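Local atomic coordinates of thioredoxin (Bacillus cereus, PDB entry 4EUY), a protein that is of uncharacterised function but, as a thioredoxin-like protein with a CxxC disulfide, probably takes part in thiol-disulfide exchange. Residues 19-25 and 73-79. Sequence-based numbering, arbitrary orientation.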
loop_
_atom_site.group_PDB
_atom_site.type_symbol
_atom_site.label_atom_id
_atom_site.label_comp_id
_atom_site.label_asym_id
_atom_site.label_seq_id
_atom_site.Cartn_x
_atom_site.Cartn_y
_atom_site.Cartn_z
ATOM N N GLN A 19 6.228 -3.651 12.122
ATOM C CA GLN A 19 5.224 -4.683 11.854
ATOM C C GLN A 19 4.632 -4.693 10.442
ATOM O O GLN A 19 5.349 -4.833 9.461
ATOM C CB GLN A 19 4.095 -4.571 12.859
ATOM C CG GLN A 19 2.996 -5.583 12.633
ATOM C CD GLN A 19 2.701 -6.399 13.870
ATOM O OE1 GLN A 19 3.073 -6.023 14.982
ATOM N NE2 GLN A 19 2.028 -7.523 13.683
ATOM N N LEU A 20 3.317 -4.540 10.315
ATOM C CA LEU A 20 2.673 -4.552 8.998
ATOM C C LEU A 20 2.448 -3.198 8.382
ATOM O O LEU A 20 1.799 -2.361 8.972
ATOM C CB LEU A 20 1.348 -5.255 9.180
ATOM C CG LEU A 20 0.627 -5.893 8.014
ATOM C CD1 LEU A 20 1.569 -6.683 7.142
ATOM C CD2 LEU A 20 -0.510 -6.755 8.492
ATOM N N VAL A 21 2.960 -3.024 7.174
ATOM C CA VAL A 21 3.020 -1.717 6.508
ATOM C C VAL A 21 2.713 -1.806 5.038
ATOM O O VAL A 21 3.094 -2.745 4.383
ATOM C CB VAL A 21 4.444 -1.203 6.534
ATOM C CG1 VAL A 21 4.572 0.102 5.748
ATOM C CG2 VAL A 21 4.875 -1.070 7.975
ATOM N N LEU A 22 2.070 -0.795 4.515
ATOM C CA LEU A 22 1.546 -0.877 3.191
ATOM C C LEU A 22 2.062 0.341 2.426
ATOM O O LEU A 22 1.881 1.483 2.878
ATOM C CB LEU A 22 0.008 -0.905 3.263
ATOM C CG LEU A 22 -0.664 -0.829 1.893
ATOM C CD1 LEU A 22 -2.167 -0.974 2.008
ATOM C CD2 LEU A 22 -0.325 0.491 1.226
ATOM N N LEU A 23 2.711 0.116 1.283
ATOM C CA LEU A 23 3.140 1.248 0.454
ATOM C C LEU A 23 2.184 1.425 -0.641
ATOM O O LEU A 23 1.821 0.453 -1.330
ATOM C CB LEU A 23 4.473 1.018 -0.186
ATOM C CG LEU A 23 5.576 1.577 0.683
ATOM C CD1 LEU A 23 5.528 0.879 2.038
ATOM C CD2 LEU A 23 6.880 1.322 -0.055
ATOM N N PHE A 24 1.752 2.663 -0.788
ATOM C CA PHE A 24 0.903 3.022 -1.892
ATOM C C PHE A 24 1.744 3.965 -2.744
ATOM O O PHE A 24 2.159 5.083 -2.296
ATOM C CB PHE A 24 -0.380 3.702 -1.418
ATOM C CG PHE A 24 -1.370 3.916 -2.517
ATOM C CD1 PHE A 24 -2.448 3.071 -2.674
ATOM C CD2 PHE A 24 -1.195 4.933 -3.431
ATOM C CE1 PHE A 24 -3.345 3.245 -3.723
ATOM C CE2 PHE A 24 -2.101 5.130 -4.469
ATOM C CZ PHE A 24 -3.172 4.279 -4.627
ATOM N N ILE A 25 2.004 3.524 -3.965
ATOM C CA ILE A 25 2.884 4.293 -4.844
ATOM C C ILE A 25 2.123 4.824 -6.008
ATOM O O ILE A 25 1.357 4.075 -6.658
ATOM C CB ILE A 25 4.043 3.438 -5.375
ATOM C CG1 ILE A 25 4.752 2.752 -4.168
ATOM C CG2 ILE A 25 4.976 4.307 -6.201
ATOM C CD1 ILE A 25 6.041 2.058 -4.529
ATOM N N PRO A 73 -1.428 2.755 -9.864
ATOM C CA PRO A 73 -0.804 2.707 -8.559
ATOM C C PRO A 73 -0.263 1.356 -8.262
ATOM O O PRO A 73 -0.597 0.382 -8.925
ATOM C CB PRO A 73 -1.971 2.943 -7.618
ATOM C CG PRO A 73 -3.107 2.354 -8.347
ATOM C CD PRO A 73 -2.884 2.829 -9.749
ATOM N N THR A 74 0.543 1.294 -7.228
ATOM C CA THR A 74 1.036 0.029 -6.773
ATOM C C THR A 74 0.909 -0.020 -5.291
ATOM O O THR A 74 1.227 0.957 -4.615
ATOM C CB THR A 74 2.509 -0.167 -7.111
ATOM O OG1 THR A 74 2.690 -0.054 -8.524
ATOM C CG2 THR A 74 2.917 -1.534 -6.649
ATOM N N VAL A 75 0.451 -1.154 -4.791
ATOM C CA VAL A 75 0.404 -1.355 -3.373
ATOM C C VAL A 75 1.318 -2.486 -3.043
ATOM O O VAL A 75 1.304 -3.510 -3.726
ATOM C CB VAL A 75 -0.989 -1.709 -2.896
ATOM C CG1 VAL A 75 -0.957 -2.114 -1.434
ATOM C CG2 VAL A 75 -1.860 -0.496 -3.101
ATOM N N LEU A 76 2.112 -2.281 -2.003
ATOM C CA LEU A 76 2.976 -3.314 -1.511
ATOM C C LEU A 76 2.657 -3.472 -0.083
ATOM O O LEU A 76 2.387 -2.484 0.633
ATOM C CB LEU A 76 4.429 -2.886 -1.618
ATOM C CG LEU A 76 4.793 -2.627 -3.065
ATOM C CD1 LEU A 76 6.282 -2.453 -3.202
ATOM C CD2 LEU A 76 4.349 -3.814 -3.889
ATOM N N LEU A 77 2.693 -4.710 0.353
ATOM C CA LEU A 77 2.462 -4.952 1.736
ATOM C C LEU A 77 3.698 -5.617 2.262
ATOM O O LEU A 77 4.177 -6.590 1.668
ATOM C CB LEU A 77 1.245 -5.837 1.899
ATOM C CG LEU A 77 0.572 -5.737 3.255
ATOM C CD1 LEU A 77 0.248 -4.286 3.570
ATOM C CD2 LEU A 77 -0.684 -6.579 3.237
ATOM N N PHE A 78 4.202 -5.100 3.376
ATOM C CA PHE A 78 5.380 -5.631 4.000
ATOM C C PHE A 78 5.093 -6.134 5.401
ATOM O O PHE A 78 4.420 -5.439 6.183
ATOM C CB PHE A 78 6.390 -4.529 4.090
ATOM C CG PHE A 78 6.972 -4.154 2.776
ATOM C CD1 PHE A 78 7.989 -4.897 2.226
ATOM C CD2 PHE A 78 6.508 -3.066 2.073
ATOM C CE1 PHE A 78 8.532 -4.553 0.995
ATOM C CE2 PHE A 78 7.054 -2.718 0.843
ATOM C CZ PHE A 78 8.073 -3.452 0.310
ATOM N N TYR A 79 5.589 -7.327 5.731
ATOM C CA TYR A 79 5.494 -7.791 7.102
ATOM C C TYR A 79 6.862 -7.955 7.646
ATOM O O TYR A 79 7.657 -8.681 7.075
ATOM C CB TYR A 79 4.764 -9.109 7.254
ATOM C CG TYR A 79 4.714 -9.567 8.701
ATOM C CD1 TYR A 79 4.172 -8.753 9.691
ATOM C CD2 TYR A 79 5.219 -10.814 9.073
ATOM C CE1 TYR A 79 4.131 -9.159 11.012
ATOM C CE2 TYR A 79 5.186 -11.246 10.398
ATOM C CZ TYR A 79 4.642 -10.415 11.369
ATOM O OH TYR A 79 4.604 -10.838 12.687
#
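Strands 20-25 and 74-79 run antiparallel, side by side in the middle of the thioredoxin-fold sheet. Strand 50-57 flanks the first and strand 82-88 the second. Three hydrogen-bonded pairs, Val21 with Phe78, Leu23 with Leu76 and Ile25 with Thr74, hold the backbones in unbroken register. Each pair makes two bonds; Leu23 N to Leu76 O is the shortest at 2.7 Å.

Side chains alternate between the faces. On one face, Leu20, Leu22, Phe24, Val75, Leu77 and Tyr79 interlock. Leu22 fills the hollow between Val75 and Leu77: its CG lies 3.6 Å from Val75 CG1 and its CB 3.4 Å from Leu77 CD1. Leu20 fits between Leu77 and Tyr79, with CD1 4.0 Å from Tyr79 CB. The Phe24 ring reaches past Val75 to Pro73, where CZ comes 3.5 Å from Pro73 CB. Helix 31-45 packs over Leu22 and Phe24. On the other face the fit is looser. Leu23 CD1 leans to 4.1 Å from Phe78 CD2, and Leu23 CB lies 4.2 Å from Leu76 CB.

Pro73 follows a cis peptide bond and touches Cys33, as the cis-proline does in thioredoxins. The chemistry is thus divided: backbone hydrogen bonds set the register, apolar side chains of the Leu22 and Phe24 face pack into the core, and the pairing ends with the cis-proline beside the Cys30-Cys33 disulfide, consistent with a thioredoxin-type redox site.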